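Local atomic coordinates of Sfrice_029225 (Spodoptera frugiperda, PDB entry 6I50), a protein that probably acts as an arthropod cytokine of the tumour necrosis factor family, signalling as a trimer by binding a cell-surface TNF receptor. Residues 4-9 with 52-57; 62-67 with 155-160. All coordinates share one frame; numbering follows the deposited sequence.

Contact 1 (4-9 with 52-57); sequences IAAHFH and PRPTLT
F8 and L56 meet across the two layers of the TNF-type jelly roll, a β-sandwich in which segment 4-9, on strand 5-10 of one sheet, runs 23° from segment 52-57, which enters the other. The contact illustrates how two sheets join through alternate side chains rather than through backbone bonds. Its tight part surrounds the phenyl ring. F8 CE1 packs on L56 CB at 3.6 Å, the two side chains sliding past each other in opposite directions, while L56 CD1 lies more loosely over one ring face. The carbonyl of P54 comes in at the edge, in the ring plane, with its O 3.8 Å from F8 CZ. A6 CB closes on the same P54 O at 3.6 Å. An alanine in place of F8 would probably leave L56 CB and the P54 carbonyl without the ring that packs on them, and V62, which also touches F8, less well covered. Toward I4 the backbones draw closer but the contact nears solvent: P52 is exposed and I4 partly so, and what P52 offers is mainly its carbonyl. I4 CA lies 3.5 Å from P52 O in a near-straight CH···O contact (162° at the hydrogen), and this buried oxygen has no hydrogen-bond partner in the model. The I4 side chain crosses P54 at about a right angle, CG2 being 4.1 Å from P54 CD. R53 spans both regions: its CB sits 3.3 Å from A5 O, and its chain then extends from CG to NE. At its end, R53 NH1 donates to a lone pair of P54 O, 3.0 Å away with an N-H···O angle of 149°.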
# COMPACT_ATOMS: atom_id res chain seq x y z
N ILE A 4 -4.17 18.14 -7.01
CA ILE A 4 -3.68 17.59 -8.28
C ILE A 4 -3.60 16.08 -8.09
O ILE A 4 -2.57 15.54 -7.67
CB ILE A 4 -2.35 18.22 -8.69
CG1 ILE A 4 -2.53 19.74 -8.81
CG2 ILE A 4 -1.86 17.63 -10.01
CD1 ILE A 4 -1.31 20.47 -9.29
N ALA A 5 -4.70 15.39 -8.38
CA ALA A 5 -4.84 13.99 -8.01
C ALA A 5 -5.92 13.36 -8.87
O ALA A 5 -6.82 14.04 -9.36
CB ALA A 5 -5.20 13.85 -6.53
N ALA A 6 -5.82 12.04 -9.05
CA ALA A 6 -6.79 11.30 -9.84
C ALA A 6 -6.74 9.83 -9.44
O ALA A 6 -5.69 9.32 -9.04
CB ALA A 6 -6.53 11.46 -11.34
N HIS A 7 -7.89 9.17 -9.56
CA HIS A 7 -8.00 7.74 -9.32
C HIS A 7 -8.74 7.12 -10.49
O HIS A 7 -9.81 7.60 -10.87
CB HIS A 7 -8.76 7.45 -8.02
CG HIS A 7 -8.89 5.99 -7.71
ND1 HIS A 7 -7.93 5.28 -7.03
CD2 HIS A 7 -9.88 5.11 -8.01
CE1 HIS A 7 -8.33 4.02 -6.90
NE2 HIS A 7 -9.50 3.89 -7.48
N PHE A 8 -8.15 6.09 -11.09
CA PHE A 8 -8.75 5.38 -12.21
C PHE A 8 -8.90 3.92 -11.83
O PHE A 8 -7.95 3.32 -11.31
CB PHE A 8 -7.89 5.51 -13.47
CG PHE A 8 -7.49 6.92 -13.78
CD1 PHE A 8 -8.35 7.76 -14.47
CD2 PHE A 8 -6.27 7.42 -13.34
CE1 PHE A 8 -8.00 9.07 -14.74
CE2 PHE A 8 -5.91 8.73 -13.61
CZ PHE A 8 -6.78 9.55 -14.31
N HIS A 9 -10.07 3.33 -12.08
CA HIS A 9 -10.29 1.96 -11.64
C HIS A 9 -10.82 1.11 -12.79
O HIS A 9 -11.25 1.62 -13.83
CB HIS A 9 -11.22 1.89 -10.41
CG HIS A 9 -12.55 2.56 -10.60
ND1 HIS A 9 -13.19 3.21 -9.56
CD2 HIS A 9 -13.37 2.67 -11.67
CE1 HIS A 9 -14.34 3.69 -9.99
NE2 HIS A 9 -14.47 3.38 -11.27
N PRO A 52 -7.13 21.00 -11.74
CA PRO A 52 -6.19 20.41 -12.70
C PRO A 52 -5.64 19.12 -12.12
O PRO A 52 -5.42 19.01 -10.92
CB PRO A 52 -5.10 21.48 -12.83
CG PRO A 52 -5.69 22.74 -12.27
CD PRO A 52 -6.70 22.31 -11.25
N ARG A 53 -5.44 18.12 -12.98
CA ARG A 53 -5.16 16.78 -12.48
C ARG A 53 -4.62 15.93 -13.62
O ARG A 53 -4.79 16.28 -14.79
CB ARG A 53 -6.43 16.13 -11.91
CG ARG A 53 -7.56 16.02 -12.94
CD ARG A 53 -8.50 14.90 -12.57
NE ARG A 53 -9.74 14.88 -13.35
CZ ARG A 53 -9.95 14.10 -14.41
NH1 ARG A 53 -9.00 13.27 -14.83
NH2 ARG A 53 -11.11 14.14 -15.04
N PRO A 54 -3.97 14.81 -13.30
CA PRO A 54 -3.65 13.83 -14.34
C PRO A 54 -4.91 13.33 -15.03
O PRO A 54 -5.99 13.28 -14.43
CB PRO A 54 -2.95 12.70 -13.57
CG PRO A 54 -2.49 13.33 -12.30
CD PRO A 54 -3.52 14.38 -11.97
N THR A 55 -4.77 12.94 -16.29
CA THR A 55 -5.90 12.50 -17.09
C THR A 55 -5.60 11.13 -17.69
O THR A 55 -4.46 10.65 -17.64
CB THR A 55 -6.26 13.51 -18.19
OG1 THR A 55 -5.11 13.76 -19.02
CG2 THR A 55 -6.72 14.83 -17.56
N LEU A 56 -6.63 10.51 -18.25
CA LEU A 56 -6.54 9.16 -18.79
C LEU A 56 -6.67 9.20 -20.31
O LEU A 56 -7.65 9.74 -20.84
CB LEU A 56 -7.63 8.26 -18.19
CG LEU A 56 -7.63 6.79 -18.62
CD1 LEU A 56 -6.40 6.09 -18.08
CD2 LEU A 56 -8.92 6.10 -18.16
N THR A 57 -5.68 8.63 -21.00
CA THR A 57 -5.71 8.57 -22.45
C THR A 57 -6.54 7.37 -22.92
O THR A 57 -6.85 6.45 -22.16
CB THR A 57 -4.30 8.49 -23.02
OG1 THR A 57 -3.78 7.16 -22.83
CG2 THR A 57 -3.37 9.51 -22.35

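Contact 2 (62-67 with 155-160); sequences VHVHHT and IGLVKL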
# COMPACT_ATOMS: atom_id res chain seq x y z
N VAL A 62 -1.92 6.96 -18.06
CA VAL A 62 -2.16 8.13 -17.22
C VAL A 62 -1.24 9.24 -17.69
O VAL A 62 -0.02 9.06 -17.78
CB VAL A 62 -1.94 7.81 -15.74
CG1 VAL A 62 -2.03 9.08 -14.92
CG2 VAL A 62 -2.97 6.80 -15.25
N HIS A 63 -1.82 10.39 -18.00
CA HIS A 63 -1.13 11.53 -18.59
C HIS A 63 -0.91 12.56 -17.48
O HIS A 63 -1.86 13.17 -17.00
CB HIS A 63 -1.98 12.08 -19.74
CG HIS A 63 -1.36 13.19 -20.53
ND1 HIS A 63 -0.24 13.88 -20.12
CD2 HIS A 63 -1.74 13.75 -21.70
CE1 HIS A 63 0.06 14.80 -21.01
NE2 HIS A 63 -0.84 14.75 -21.98
N VAL A 64 0.35 12.76 -17.08
CA VAL A 64 0.72 13.69 -16.01
C VAL A 64 0.88 15.08 -16.62
O VAL A 64 1.52 15.23 -17.67
CB VAL A 64 2.02 13.24 -15.32
CG1 VAL A 64 2.46 14.25 -14.24
CG2 VAL A 64 1.87 11.83 -14.72
N HIS A 65 0.30 16.09 -15.98
CA HIS A 65 0.35 17.46 -16.49
C HIS A 65 1.15 18.42 -15.61
O HIS A 65 1.36 19.57 -16.03
CB HIS A 65 -1.07 18.02 -16.67
CG HIS A 65 -1.91 17.22 -17.61
ND1 HIS A 65 -1.66 17.16 -18.96
CD2 HIS A 65 -2.98 16.42 -17.38
CE1 HIS A 65 -2.55 16.37 -19.53
NE2 HIS A 65 -3.36 15.91 -18.60
N HIS A 66 1.59 18.00 -14.42
CA HIS A 66 2.27 18.88 -13.49
C HIS A 66 3.45 18.14 -12.88
O HIS A 66 3.29 17.03 -12.36
CB HIS A 66 1.33 19.36 -12.38
CG HIS A 66 0.05 19.93 -12.90
ND1 HIS A 66 -1.04 19.15 -13.22
CD2 HIS A 66 -0.30 21.21 -13.18
CE1 HIS A 66 -2.02 19.92 -13.65
NE2 HIS A 66 -1.60 21.18 -13.64
N THR A 67 4.62 18.77 -12.92
CA THR A 67 5.82 18.16 -12.37
C THR A 67 5.80 18.20 -10.85
O THR A 67 5.42 19.21 -10.24
CB THR A 67 7.05 18.91 -12.90
OG1 THR A 67 7.08 18.82 -14.33
CG2 THR A 67 8.33 18.32 -12.32
N ILE A 155 -5.44 2.38 -10.51
CA ILE A 155 -4.20 3.15 -10.48
C ILE A 155 -4.56 4.59 -10.11
O ILE A 155 -5.51 5.15 -10.65
CB ILE A 155 -3.42 3.10 -11.81
CG1 ILE A 155 -2.23 4.06 -11.79
CG2 ILE A 155 -4.33 3.41 -13.00
CD1 ILE A 155 -1.28 3.89 -12.96
N GLY A 156 -3.84 5.15 -9.14
CA GLY A 156 -4.13 6.49 -8.68
C GLY A 156 -2.85 7.21 -8.32
O GLY A 156 -1.79 6.60 -8.13
N LEU A 157 -2.96 8.53 -8.26
CA LEU A 157 -1.80 9.34 -7.91
C LEU A 157 -2.27 10.65 -7.31
O LEU A 157 -3.30 11.20 -7.69
CB LEU A 157 -0.87 9.63 -9.10
CG LEU A 157 -1.18 9.51 -10.60
CD1 LEU A 157 -2.59 9.92 -10.99
CD2 LEU A 157 -0.16 10.35 -11.36
N VAL A 158 -1.46 11.15 -6.37
CA VAL A 158 -1.73 12.37 -5.64
C VAL A 158 -0.44 13.17 -5.61
O VAL A 158 0.58 12.69 -5.08
CB VAL A 158 -2.22 12.10 -4.20
CG1 VAL A 158 -2.49 13.41 -3.47
CG2 VAL A 158 -3.46 11.19 -4.19
N LYS A 159 -0.46 14.39 -6.14
CA LYS A 159 0.72 15.22 -6.03
C LYS A 159 0.92 15.67 -4.59
O LYS A 159 -0.00 16.19 -3.95
CB LYS A 159 0.62 16.43 -6.95
CG LYS A 159 1.93 17.22 -7.02
CD LYS A 159 1.79 18.44 -7.89
CE LYS A 159 3.02 19.32 -7.74
NZ LYS A 159 2.64 20.74 -7.54
N LEU A 160 2.13 15.46 -4.08
CA LEU A 160 2.48 15.78 -2.70
C LEU A 160 3.28 17.07 -2.56
O LEU A 160 3.13 17.76 -1.54
CB LEU A 160 3.31 14.65 -2.08
CG LEU A 160 2.67 13.26 -2.10
CD1 LEU A 160 3.64 12.27 -1.45
CD2 LEU A 160 1.34 13.29 -1.38
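The imidazoles of H63 and H65 meet behind V62, which points at segment 155-160, and V64, which lends it only CG2. H65 CE1 stands 3.3 Å above the H63 plane, over its centre; on one face of H65 lies H63 C, offset toward the rim. Of the ring nitrogens, H63 ND1 gives a weak hydrogen bond to V64 O, and H65 NE2 is hydrogen-bonded to T55 OG1. The contact proper is a row of methyl groups. V62 CG2 and I155 CD1 meet tip to tip at 4.1 Å. L157 forks between two valines, its CD1 4.1 Å from V62 CG1 and its CD2 4.2 Å from V64 CG2, its CG lying well off a staggered position (chi1 17°), a possible sign of strain. Farther along, the row turns polar: K159 CE lies 3.5 Å from T67 O, whereas NZ, swung aside by the bend at chi4, forms a salt bridge with D162. The two segments run only 15° apart in direction yet belong to opposite layers of the sandwich. Y70 of strand 68-80 and L129 of strand 117-129 both pack on V64 and L157, while I155 also touches V74 of strand 68-80 and V137 of strand 134-139.

In the fold
Contacts 1 and 2 show how one sandwich interface is built from neighbouring strands: their centres are about 6 Å apart, and each joins a strand of one sheet to a segment of the other. Within the layers, probable backbone hydrogen bonds tie them together, F8 O to I155 N at 2.8 Å in one sheet and T55 O to H63 N at 2.7 Å in the other. P54 of contact 1 touches V62 and L157 of contact 2, making the two cores continuous. The sheet of strands 5-10 and 144-161 also faces a neighbouring subunit of the trimer: H7 packs on A125 and V158 on L160, both A125 and L160 being of the second subunit.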